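Local structure of nitrate regulatory protein (Klebsiella oxytoca, 4AKK) at residues Gly200-Leu205 against Leu280-Ala285; Gln387-Leu392 against Gln401-Ile406. The protein acts as a nitrate- and nitrite-responsive positive regulator that binds the nasF operon leader RNA at a factor-independent terminator to bring about transcription antitermination. All coordinates share one frame; numbering follows the deposited sequence.

Contact 1: residues Gly200-Leu205 against Leu280-Ala285. With EDO (1,2-ethanediol), chain C.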
loop_
_atom_site.group_PDB
_atom_site.type_symbol
_atom_site.label_atom_id
_atom_site.label_comp_id
_atom_site.label_asym_id
_atom_site.label_seq_id
_atom_site.Cartn_x
_atom_site.Cartn_y
_atom_site.Cartn_z
ATOM N N GLY A 200 -5.396 10.322 -21.104
ATOM C CA GLY A 200 -5.068 9.906 -22.454
ATOM C C GLY A 200 -5.757 8.621 -22.892
ATOM O O GLY A 200 -6.180 8.517 -24.028
ATOM N N GLN A 201 -5.863 7.637 -22.001
ATOM C CA GLN A 201 -6.620 6.430 -22.319
ATOM C C GLN A 201 -8.118 6.707 -22.428
ATOM O O GLN A 201 -8.791 6.118 -23.273
ATOM C CB GLN A 201 -6.329 5.302 -21.316
ATOM C CG GLN A 201 -4.886 4.842 -21.384
ATOM C CD GLN A 201 -4.571 3.758 -20.384
ATOM O OE1 GLN A 201 -5.475 3.090 -19.882
ATOM N NE2 GLN A 201 -3.284 3.573 -20.089
ATOM N N GLU A 202 -8.635 7.598 -21.582
ATOM C CA GLU A 202 -10.004 8.105 -21.752
ATOM C C GLU A 202 -10.241 8.683 -23.158
ATOM O O GLU A 202 -11.284 8.438 -23.776
ATOM C CB GLU A 202 -10.322 9.186 -20.712
ATOM C CG GLU A 202 -11.740 9.770 -20.817
ATOM C CD GLU A 202 -11.928 11.021 -19.961
ATOM O OE1 GLU A 202 -11.086 11.262 -19.064
ATOM O OE2 GLU A 202 -12.917 11.762 -20.180
ATOM N N ARG A 203 -9.289 9.467 -23.658
ATOM C CA ARG A 203 -9.454 10.066 -24.982
ATOM C C ARG A 203 -9.583 8.951 -26.030
ATOM O O ARG A 203 -10.529 8.928 -26.813
ATOM C CB ARG A 203 -8.287 11.003 -25.331
ATOM C CG ARG A 203 -8.324 11.501 -26.802
ATOM C CD ARG A 203 -7.165 12.451 -27.145
ATOM N NE ARG A 203 -5.873 11.769 -27.148
ATOM C CZ ARG A 203 -4.702 12.357 -27.393
ATOM N NH1 ARG A 203 -4.637 13.661 -27.669
ATOM N NH2 ARG A 203 -3.588 11.637 -27.360
ATOM N N ALA A 204 -8.645 8.006 -26.004
ATOM C CA ALA A 204 -8.630 6.890 -26.957
ATOM C C ALA A 204 -9.896 6.034 -26.914
ATOM O O ALA A 204 -10.457 5.685 -27.944
ATOM C CB ALA A 204 -7.384 6.014 -26.736
ATOM N N LEU A 205 -10.346 5.681 -25.722
ATOM C CA LEU A 205 -11.522 4.829 -25.611
ATOM C C LEU A 205 -12.775 5.561 -26.084
ATOM O O LEU A 205 -13.592 5.005 -26.812
ATOM C CB LEU A 205 -11.691 4.339 -24.173
ATOM C CG LEU A 205 -10.564 3.402 -23.708
ATOM C CD1 LEU A 205 -10.702 3.089 -22.229
ATOM C CD2 LEU A 205 -10.501 2.113 -24.533
ATOM N N LEU A 280 -14.311 13.365 -33.377
ATOM C CA LEU A 280 -13.352 14.456 -33.547
ATOM C C LEU A 280 -13.548 15.543 -32.503
ATOM O O LEU A 280 -12.581 16.077 -31.956
ATOM C CB LEU A 280 -13.461 15.054 -34.953
ATOM C CG LEU A 280 -12.947 14.169 -36.085
ATOM C CD1 LEU A 280 -13.144 14.870 -37.432
ATOM C CD2 LEU A 280 -11.476 13.831 -35.849
ATOM N N ARG A 281 -14.807 15.868 -32.224
ATOM C CA ARG A 281 -15.131 16.874 -31.223
ATOM C C ARG A 281 -14.567 16.404 -29.874
ATOM O O ARG A 281 -13.934 17.166 -29.135
ATOM C CB ARG A 281 -16.654 17.044 -31.160
ATOM C CG ARG A 281 -17.144 18.348 -30.554
ATOM C CD ARG A 281 -17.031 19.506 -31.540
ATOM N NE ARG A 281 -17.792 19.274 -32.769
ATOM C CZ ARG A 281 -17.956 20.181 -33.731
ATOM N NH1 ARG A 281 -17.414 21.387 -33.607
ATOM N NH2 ARG A 281 -18.663 19.885 -34.817
ATOM N N TRP A 282 -14.785 15.127 -29.577
ATOM C CA TRP A 282 -14.271 14.508 -28.360
ATOM C C TRP A 282 -12.750 14.575 -28.344
ATOM O O TRP A 282 -12.146 15.069 -27.394
ATOM C CB TRP A 282 -14.735 13.049 -28.307
ATOM C CG TRP A 282 -14.051 12.201 -27.266
ATOM C CD1 TRP A 282 -12.987 11.365 -27.450
ATOM C CD2 TRP A 282 -14.412 12.091 -25.888
ATOM N NE1 TRP A 282 -12.660 10.744 -26.271
ATOM C CE2 TRP A 282 -13.522 11.171 -25.295
ATOM C CE3 TRP A 282 -15.409 12.675 -25.096
ATOM C CZ2 TRP A 282 -13.594 10.826 -23.950
ATOM C CZ3 TRP A 282 -15.478 12.333 -23.756
ATOM C CH2 TRP A 282 -14.575 11.416 -23.197
ATOM N N PHE A 283 -12.138 14.085 -29.412
ATOM C CA PHE A 283 -10.685 14.011 -29.490
ATOM C C PHE A 283 -10.038 15.383 -29.273
ATOM O O PHE A 283 -9.092 15.529 -28.495
ATOM C CB PHE A 283 -10.247 13.421 -30.842
ATOM C CG PHE A 283 -8.757 13.245 -30.962
ATOM C CD1 PHE A 283 -8.140 12.090 -30.495
ATOM C CD2 PHE A 283 -7.970 14.239 -31.522
ATOM C CE1 PHE A 283 -6.767 11.924 -30.604
ATOM C CE2 PHE A 283 -6.594 14.082 -31.630
ATOM C CZ PHE A 283 -5.994 12.926 -31.166
ATOM N N CYS A 284 -10.574 16.392 -29.952
ATOM C CA CYS A 284 -9.991 17.727 -29.909
ATOM C C CYS A 284 -10.125 18.348 -28.538
ATOM O O CYS A 284 -9.156 18.899 -28.009
ATOM C CB CYS A 284 -10.605 18.632 -30.985
ATOM S SG CYS A 284 -10.100 18.139 -32.666
ATOM N N ALA A 285 -11.320 18.257 -27.959
ATOM C CA ALA A 285 -11.505 18.727 -26.594
ATOM C C ALA A 285 -10.520 18.042 -25.645
ATOM O O ALA A 285 -9.919 18.697 -24.792
ATOM C CB ALA A 285 -12.943 18.507 -26.139
HETATM C C1 EDO C . -5.004 8.485 -26.627
HETATM O O1 EDO C . -3.790 8.976 -27.192
HETATM C C2 EDO C . -6.218 9.086 -27.329
HETATM O O2 EDO C . -6.377 8.685 -28.697
#

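Contact 2: residues Gln387-Leu392 against Gln401-Ile406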
loop_
_atom_site.group_PDB
_atom_site.type_symbol
_atom_site.label_atom_id
_atom_site.label_comp_id
_atom_site.label_asym_id
_atom_site.label_seq_id
_atom_site.Cartn_x
_atom_site.Cartn_y
_atom_site.Cartn_z
ATOM N N GLN A 387 -30.451 0.133 -14.897
ATOM C CA GLN A 387 -30.691 1.066 -13.805
ATOM C C GLN A 387 -29.734 0.797 -12.642
ATOM O O GLN A 387 -29.183 1.721 -12.039
ATOM C CB GLN A 387 -32.139 0.940 -13.327
ATOM C CG GLN A 387 -32.523 1.868 -12.175
ATOM C CD GLN A 387 -33.961 1.653 -11.716
ATOM O OE1 GLN A 387 -34.617 0.686 -12.119
ATOM N NE2 GLN A 387 -34.457 2.552 -10.869
ATOM N N ALA A 388 -29.562 -0.482 -12.330
ATOM C CA ALA A 388 -28.646 -0.931 -11.290
ATOM C C ALA A 388 -27.222 -0.446 -11.556
ATOM O O ALA A 388 -26.554 0.093 -10.668
ATOM C CB ALA A 388 -28.678 -2.456 -11.198
ATOM N N TRP A 389 -26.763 -0.643 -12.786
ATOM C CA TRP A 389 -25.422 -0.237 -13.174
ATOM C C TRP A 389 -25.281 1.277 -13.061
ATOM O O TRP A 389 -24.290 1.781 -12.529
ATOM C CB TRP A 389 -25.095 -0.715 -14.593
ATOM C CG TRP A 389 -23.670 -0.457 -14.987
ATOM C CD1 TRP A 389 -22.595 -1.282 -14.780
ATOM C CD2 TRP A 389 -23.161 0.707 -15.649
ATOM N NE1 TRP A 389 -21.446 -0.698 -15.268
ATOM C CE2 TRP A 389 -21.767 0.523 -15.810
ATOM C CE3 TRP A 389 -23.749 1.894 -16.118
ATOM C CZ2 TRP A 389 -20.950 1.479 -16.427
ATOM C CZ3 TRP A 389 -22.938 2.843 -16.738
ATOM C CH2 TRP A 389 -21.552 2.630 -16.885
ATOM N N GLN A 390 -26.282 2.005 -13.539
ATOM C CA GLN A 390 -26.238 3.460 -13.479
ATOM C C GLN A 390 -26.158 3.940 -12.037
ATOM O O GLN A 390 -25.418 4.872 -11.732
ATOM C CB GLN A 390 -27.444 4.076 -14.192
ATOM C CG GLN A 390 -27.444 3.868 -15.703
ATOM C CD GLN A 390 -26.405 4.719 -16.441
ATOM O OE1 GLN A 390 -25.909 5.765 -15.786
ATOM N NE2 GLN A 390 -26.057 4.431 -17.591
ATOM N N ALA A 391 -26.908 3.291 -11.146
ATOM C CA ALA A 391 -26.889 3.656 -9.724
ATOM C C ALA A 391 -25.483 3.541 -9.130
ATOM O O ALA A 391 -25.024 4.430 -8.418
ATOM C CB ALA A 391 -27.864 2.798 -8.945
ATOM N N LEU A 392 -24.807 2.440 -9.435
ATOM C CA LEU A 392 -23.450 2.206 -8.953
ATOM C C LEU A 392 -22.465 3.262 -9.486
ATOM O O LEU A 392 -21.652 3.803 -8.733
ATOM C CB LEU A 392 -23.005 0.785 -9.341
ATOM C CG LEU A 392 -23.809 -0.357 -8.689
ATOM C CD1 LEU A 392 -23.508 -1.714 -9.317
ATOM C CD2 LEU A 392 -23.574 -0.425 -7.193
ATOM N N GLN A 401 -15.136 7.420 -5.787
ATOM C CA GLN A 401 -14.546 6.090 -5.692
ATOM C C GLN A 401 -14.777 5.343 -7.005
ATOM O O GLN A 401 -15.619 5.741 -7.813
ATOM C CB GLN A 401 -15.162 5.317 -4.525
ATOM C CG GLN A 401 -14.988 5.999 -3.169
ATOM C CD GLN A 401 -15.512 5.162 -2.016
ATOM O OE1 GLN A 401 -15.546 3.929 -2.092
ATOM N NE2 GLN A 401 -15.914 5.824 -0.934
ATOM N N ARG A 402 -14.023 4.270 -7.223
ATOM C CA ARG A 402 -14.213 3.450 -8.410
ATOM C C ARG A 402 -15.498 2.655 -8.223
ATOM O O ARG A 402 -15.933 2.450 -7.096
ATOM C CB ARG A 402 -13.028 2.515 -8.618
ATOM C CG ARG A 402 -11.650 3.187 -8.613
ATOM C CD ARG A 402 -10.560 2.111 -8.706
ATOM N NE ARG A 402 -10.666 1.367 -9.959
ATOM C CZ ARG A 402 -10.286 0.104 -10.132
ATOM N NH1 ARG A 402 -9.761 -0.592 -9.126
ATOM N NH2 ARG A 402 -10.440 -0.466 -11.322
ATOM N N MET A 403 -16.120 2.244 -9.322
ATOM C CA MET A 403 -17.327 1.415 -9.267
ATOM C C MET A 403 -17.095 0.121 -8.470
ATOM O O MET A 403 -17.971 -0.324 -7.742
ATOM C CB MET A 403 -17.844 1.082 -10.685
ATOM C CG MET A 403 -18.601 2.229 -11.430
ATOM S SD MET A 403 -19.370 1.727 -13.018
ATOM C CE MET A 403 -20.660 0.630 -12.444
ATOM N N VAL A 404 -15.919 -0.488 -8.605
ATOM C CA VAL A 404 -15.670 -1.732 -7.887
ATOM C C VAL A 404 -15.599 -1.503 -6.379
ATOM O O VAL A 404 -15.996 -2.372 -5.599
ATOM C CB VAL A 404 -14.423 -2.495 -8.395
ATOM C CG1 VAL A 404 -13.150 -1.676 -8.199
ATOM C CG2 VAL A 404 -14.327 -3.865 -7.707
ATOM N N GLU A 405 -15.130 -0.322 -5.978
ATOM C CA GLU A 405 -15.102 0.066 -4.561
ATOM C C GLU A 405 -16.511 0.279 -4.022
ATOM O O GLU A 405 -16.822 -0.135 -2.920
ATOM C CB GLU A 405 -14.255 1.323 -4.347
ATOM C CG GLU A 405 -12.773 1.119 -4.606
ATOM C CD GLU A 405 -12.005 2.434 -4.690
ATOM O OE1 GLU A 405 -12.623 3.464 -5.037
ATOM O OE2 GLU A 405 -10.782 2.438 -4.417
ATOM N N ILE A 406 -17.365 0.917 -4.809
ATOM C CA ILE A 406 -18.773 1.038 -4.447
ATOM C C ILE A 406 -19.386 -0.341 -4.306
ATOM O O ILE A 406 -20.153 -0.594 -3.384
ATOM C CB ILE A 406 -19.574 1.783 -5.537
ATOM C CG1 ILE A 406 -19.051 3.211 -5.716
ATOM C CG2 ILE A 406 -21.076 1.737 -5.221
ATOM C CD1 ILE A 406 -18.962 4.016 -4.413
#

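Contact 1: residues Gly200-Leu205 against Leu280-Ala285
Trp282 NE1 hands its hydrogen to the backbone carbonyl of Arg203, 2.9 Å from NE1 to Arg203 O, with an N-H...O angle of 152°. The oxygen lies in the indole plane and is met on a lone pair, so the ring edge is laid against the turn of helix 180-212 at 200-205. Further along that edge Trp282 CZ2 comes to 3.3 Å from Glu202 O. Trp282 CH2 then sits 3.5 Å from Glu202 OE2; this carboxylate belongs mainly to the salt bridges with Arg263 and Arg289, and Gln230 adds a hydrogen bond.

Phe283 handles the other half of the contact. With its CG anti to the backbone N (chi1 -177°), the ring reaches Arg203: Phe283 CD1 lies 3.5 Å from Arg203 CD, and Phe283 CE1 lies over one face of the guanidinium, toward its rim. The two planes are only 13° apart. Thr287, one turn further along, takes a hydrogen bond from Arg203 NH1 and helps fix the rotation of the group. Arg203 NH2 points toward a bound ethanediol, whose fit in the model is doubtful.

The axes of the two short segments, on helices 180-212 and 277-312, run antiparallel and approach to 9.5 Å, a packing of neighbouring antiparallel helices inside the all-helical NIT domain, the nitrate receptor of this protein.

Contact 2: residues Gln387-Leu392 against Gln401-Ile406
Two torsions bring the thioether of Met403 onto the indole of Trp389: chi1 of the tryptophan (-174°) sets its ring carbon opposite the backbone N, swinging the indole toward the start of helix 403-412, while chi3 of the methionine (68°) folds the terminal methyl over it. Met403 CE lies above one face of the five-membered ring, 3.5 Å from its centroid and 24° off the normal. This is a CH-pi contact displaced toward the rim, and CE comes to 3.2 Å from Trp389 NE1. The sulfur follows obliquely, with Met403 SD 4.4 Å from the same centroid, which makes the pair a Met-aromatic contact. The methionine chain stands nearly perpendicular to the indole's own direction.

Leu392 closes in beside them. Its CB is 3.9 Å from Met403 CE, and its CD2 meets Ile406 CG2 at 3.8 Å as the two aliphatic chains lie alongside, running opposite ways. No hydrogen bond joins the segments. The second helix is instead secured at its own start: Arg402 occupies the N-cap, and its N donates to Glu405 OE1 at 2.7 Å, the half of a capping box in which the side chain reaches back to the cap.

Helix 360-380 packs on Leu392 and Val404, consistent with the helical ANTAR core. From the other domain, helix 217-240 lays Val224 against both Trp389 and Met403, and its Gln221 receives the indole N-H. Thr412 of the second subunit packs on Ile406.

Contact 1 belongs to the NIT sensor and contact 2 to the ANTAR effector, and they follow one another along the chain. Their centres are 23 Å apart, and their nearest atoms come to about 11 Å without touching. Helix 217-240 runs between them: Leu223 and Ile227 touch Glu202 in contact 1, whereas Gln221 and Val224 reach contact 2. A single NIT helix therefore borders both sites, a plausible physical link between sensor and RNA-binding domain, although the model does not establish that a signal passes this way. The doubtfully placed ethanediol beside contact 1 probably comes from the crystallisation liquor.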